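Long-range contact in AlyGC (Glaciecola chathamensis, PDB 5GKD), which probably cleaves alginate by beta-elimination, as a polysaccharide lyase of family 6 with a bound calcium ion: residues P55-L66 against G77-T87. Sequence-based numbering, arbitrary orientation.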
loop_
_atom_site.group_PDB
_atom_site.type_symbol
_atom_site.label_atom_id
_atom_site.label_comp_id
_atom_site.label_asym_id
_atom_site.label_seq_id
_atom_site.Cartn_x
_atom_site.Cartn_y
_atom_site.Cartn_z
ATOM N N PRO A 55 19.477 31.606 17.279
ATOM C CA PRO A 55 19.662 30.379 16.495
ATOM C C PRO A 55 19.588 29.172 17.413
ATOM O O PRO A 55 20.194 29.152 18.480
ATOM C CB PRO A 55 21.044 30.563 15.867
ATOM C CG PRO A 55 21.198 32.090 15.770
ATOM C CD PRO A 55 20.533 32.601 17.030
ATOM N N GLY A 56 18.752 28.211 17.038
ATOM C CA GLY A 56 18.488 27.044 17.839
ATOM C C GLY A 56 17.197 27.109 18.625
ATOM O O GLY A 56 16.813 26.100 19.216
ATOM N N LYS A 57 16.523 28.266 18.656
ATOM C CA LYS A 57 15.221 28.388 19.307
ATOM C C LYS A 57 14.095 28.768 18.353
ATOM O O LYS A 57 12.957 28.950 18.803
ATOM C CB LYS A 57 15.285 29.419 20.445
ATOM C CG LYS A 57 16.182 28.998 21.601
ATOM C CD LYS A 57 16.236 30.041 22.714
ATOM C CE LYS A 57 16.911 29.466 23.953
ATOM N NZ LYS A 57 17.190 30.477 25.016
ATOM N N VAL A 58 14.377 28.937 17.065
ATOM C CA VAL A 58 13.354 29.181 16.052
ATOM C C VAL A 58 13.224 27.920 15.219
ATOM O O VAL A 58 14.141 27.544 14.475
ATOM C CB VAL A 58 13.684 30.393 15.171
ATOM C CG1 VAL A 58 12.696 30.507 14.028
ATOM C CG2 VAL A 58 13.714 31.656 16.007
ATOM N N PHE A 59 12.073 27.281 15.328
ATOM C CA PHE A 59 11.772 26.050 14.626
ATOM C C PHE A 59 10.688 26.314 13.605
ATOM O O PHE A 59 9.697 26.983 13.912
ATOM C CB PHE A 59 11.310 24.972 15.609
ATOM C CG PHE A 59 12.288 24.705 16.695
ATOM C CD1 PHE A 59 13.401 23.919 16.458
ATOM C CD2 PHE A 59 12.108 25.250 17.955
ATOM C CE1 PHE A 59 14.309 23.668 17.455
ATOM C CE2 PHE A 59 13.027 25.004 18.959
ATOM C CZ PHE A 59 14.129 24.210 18.704
ATOM N N LEU A 60 10.873 25.788 12.409
ATOM C CA LEU A 60 9.854 25.798 11.375
ATOM C C LEU A 60 9.414 24.356 11.185
ATOM O O LEU A 60 10.201 23.520 10.733
ATOM C CB LEU A 60 10.368 26.410 10.078
ATOM C CG LEU A 60 10.178 27.925 10.012
ATOM C CD1 LEU A 60 11.089 28.600 10.991
ATOM C CD2 LEU A 60 10.390 28.475 8.624
ATOM N N THR A 61 8.158 24.073 11.524
ATOM C CA THR A 61 7.665 22.710 11.651
ATOM C C THR A 61 6.425 22.506 10.780
ATOM O O THR A 61 5.908 23.431 10.149
ATOM C CB THR A 61 7.339 22.365 13.111
ATOM O OG1 THR A 61 6.204 23.128 13.560
ATOM C CG2 THR A 61 8.531 22.644 14.009
ATOM N N GLY A 62 5.951 21.272 10.750
ATOM C CA GLY A 62 4.816 20.954 9.904
ATOM C C GLY A 62 5.157 21.183 8.451
ATOM O O GLY A 62 6.280 20.930 8.005
ATOM N N GLN A 63 4.183 21.694 7.698
ATOM C CA GLN A 63 4.363 21.913 6.262
ATOM C C GLN A 63 4.901 23.322 6.030
ATOM O O GLN A 63 4.240 24.195 5.482
ATOM C CB GLN A 63 3.068 21.651 5.504
ATOM C CG GLN A 63 2.850 20.172 5.224
ATOM C CD GLN A 63 2.832 19.359 6.512
ATOM O OE1 GLN A 63 1.844 19.373 7.248
ATOM N NE2 GLN A 63 3.938 18.697 6.816
ATOM N N SER A 64 6.142 23.516 6.481
ATOM C CA SER A 64 6.904 24.743 6.329
ATOM C C SER A 64 7.926 24.570 5.220
ATOM O O SER A 64 8.332 23.453 4.896
ATOM C CB SER A 64 7.631 25.109 7.624
ATOM O OG SER A 64 6.750 25.468 8.652
ATOM N N ASN A 65 8.342 25.691 4.642
ATOM C CA ASN A 65 9.406 25.684 3.647
ATOM C C ASN A 65 9.912 27.115 3.500
ATOM O O ASN A 65 9.462 28.023 4.202
ATOM C CB ASN A 65 8.932 25.073 2.320
ATOM C CG ASN A 65 7.824 25.883 1.641
ATOM O OD1 ASN A 65 7.626 27.056 1.923
ATOM N ND2 ASN A 65 7.105 25.240 0.731
ATOM N N LEU A 66 10.869 27.309 2.597
ATOM C CA LEU A 66 11.514 28.607 2.425
ATOM C C LEU A 66 11.843 28.837 0.959
ATOM O O LEU A 66 12.409 27.959 0.299
ATOM C CB LEU A 66 12.786 28.710 3.270
ATOM C CG LEU A 66 13.748 29.877 3.002
ATOM C CD1 LEU A 66 13.086 31.212 3.264
ATOM C CD2 LEU A 66 15.009 29.738 3.838
ATOM N N GLY A 77 20.044 30.988 10.865
ATOM C CA GLY A 77 19.600 30.717 12.221
ATOM C C GLY A 77 18.219 30.123 12.343
ATOM O O GLY A 77 17.465 30.514 13.241
ATOM N N LEU A 78 17.865 29.192 11.459
ATOM C CA LEU A 78 16.582 28.503 11.496
ATOM C C LEU A 78 16.808 27.000 11.591
ATOM O O LEU A 78 17.829 26.477 11.132
ATOM C CB LEU A 78 15.742 28.812 10.238
ATOM C CG LEU A 78 15.589 30.282 9.825
ATOM C CD1 LEU A 78 14.828 30.406 8.513
ATOM C CD2 LEU A 78 14.906 31.062 10.949
ATOM N N VAL A 79 15.834 26.311 12.168
ATOM C CA VAL A 79 15.821 24.858 12.262
ATOM C C VAL A 79 14.512 24.361 11.658
ATOM O O VAL A 79 13.431 24.706 12.156
ATOM C CB VAL A 79 15.952 24.366 13.711
ATOM C CG1 VAL A 79 15.906 22.831 13.755
ATOM C CG2 VAL A 79 17.239 24.884 14.352
ATOM N N PHE A 80 14.603 23.561 10.592
ATOM C CA PHE A 80 13.456 22.813 10.092
ATOM C C PHE A 80 13.486 21.419 10.710
ATOM O O PHE A 80 14.483 20.702 10.592
ATOM C CB PHE A 80 13.440 22.706 8.566
ATOM C CG PHE A 80 13.346 24.020 7.846
ATOM C CD1 PHE A 80 14.461 24.851 7.729
ATOM C CD2 PHE A 80 12.168 24.411 7.252
ATOM C CE1 PHE A 80 14.379 26.070 7.074
ATOM C CE2 PHE A 80 12.079 25.622 6.583
ATOM C CZ PHE A 80 13.184 26.448 6.491
ATOM N N LYS A 81 12.393 21.045 11.368
ATOM C CA LYS A 81 12.245 19.740 12.000
ATOM C C LYS A 81 10.758 19.501 12.201
ATOM O O LYS A 81 9.947 20.414 12.048
ATOM C CB LYS A 81 12.995 19.671 13.337
ATOM C CG LYS A 81 12.315 20.463 14.448
ATOM C CD LYS A 81 13.005 20.255 15.789
ATOM C CE LYS A 81 12.130 20.770 16.916
ATOM N NZ LYS A 81 12.773 20.644 18.260
ATOM N N ASP A 82 10.415 18.266 12.566
ATOM C CA ASP A 82 9.030 17.865 12.861
ATOM C C ASP A 82 8.080 18.282 11.747
ATOM O O ASP A 82 7.041 18.893 11.990
ATOM C CB ASP A 82 8.555 18.436 14.198
ATOM C CG ASP A 82 9.402 17.980 15.371
ATOM O OD1 ASP A 82 9.981 16.879 15.320
ATOM O OD2 ASP A 82 9.481 18.730 16.357
ATOM N N GLY A 83 8.442 17.960 10.513
ATOM C CA GLY A 83 7.567 18.260 9.397
ATOM C C GLY A 83 8.172 17.851 8.074
ATOM O O GLY A 83 9.046 16.983 8.015
ATOM N N TYR A 84 7.674 18.472 7.006
ATOM C CA TYR A 84 8.141 18.190 5.657
ATOM C C TYR A 84 7.495 19.190 4.709
ATOM O O TYR A 84 6.381 19.661 4.952
ATOM C CB TYR A 84 7.840 16.746 5.228
ATOM C CG TYR A 84 6.382 16.341 5.350
ATOM C CD1 TYR A 84 5.866 15.890 6.552
ATOM C CD2 TYR A 84 5.530 16.399 4.263
ATOM C CE1 TYR A 84 4.552 15.513 6.662
ATOM C CE2 TYR A 84 4.210 16.030 4.370
ATOM C CZ TYR A 84 3.730 15.589 5.578
ATOM O OH TYR A 84 2.422 15.218 5.696
ATOM N N THR A 85 8.220 19.535 3.648
ATOM C CA THR A 85 7.744 20.577 2.758
ATOM C C THR A 85 6.518 20.096 1.984
ATOM O O THR A 85 6.482 18.954 1.518
ATOM C CB THR A 85 8.822 21.015 1.773
ATOM O OG1 THR A 85 8.276 22.052 0.948
ATOM C CG2 THR A 85 9.290 19.851 0.880
ATOM N N PRO A 86 5.487 20.933 1.859
ATOM C CA PRO A 86 4.349 20.588 1.001
ATOM C C PRO A 86 4.623 20.801 -0.483
ATOM O O PRO A 86 3.797 20.390 -1.312
ATOM C CB PRO A 86 3.254 21.535 1.499
ATOM C CG PRO A 86 4.005 22.732 1.916
ATOM C CD PRO A 86 5.310 22.249 2.500
ATOM N N THR A 87 5.739 21.431 -0.851
ATOM C CA THR A 87 6.055 21.633 -2.261
ATOM C C THR A 87 7.143 20.648 -2.688
ATOM O O THR A 87 7.320 19.580 -2.076
ATOM C CB THR A 87 6.447 23.099 -2.523
ATOM O OG1 THR A 87 7.614 23.440 -1.779
ATOM C CG2 THR A 87 5.319 24.051 -2.127
HETATM O O HOH W 1 16.668 28.524 15.055
#
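Parallel strand pairing between successive coils joins 58-62 to 78-81 near the N-terminal end of the chain, F59 lying beside V79 and L60 beside F80. L60 N donates to V79 O at 2.8 Å in a nearly straight bond (169°), V79 N reaches V58 O, and K81 N bonds only weakly to L60 O. A beta bulge then shifts the register by one, and G62 N takes D82 O instead. On the face carrying F59 and V79, the extended K81 chain runs over the F59 ring, its NZ 3.9 Å from the ring centroid in a cation-pi contact offset toward the rim. Parallel pairing of one coil on the next is the hallmark of the right-handed parallel beta-helix of the pectate lyase-like clan. On the inner side, where L60 and F80 are buried, L60 CB sits over one face of the F80 ring, 4.3 Å from its centroid, and V36 of strand 35-41 also packs on L60. At the corner, the Q63 chain bends at chi2 (58°) and carries NE2 3.2 Å above the centre of the Y84 ring while donating in plane to a lone pair of Y84 O. Shortening Q63 to an alanine would remove NE2, and Y84 would probably lose both its carbonyl's side-chain donor and the amide over its ring. Beyond it, Q63 CB meets P86 CD, and N65 ND2 bonds weakly to T87 OG1 and to T85 OG1, itself hydrogen-bonded to E89 O.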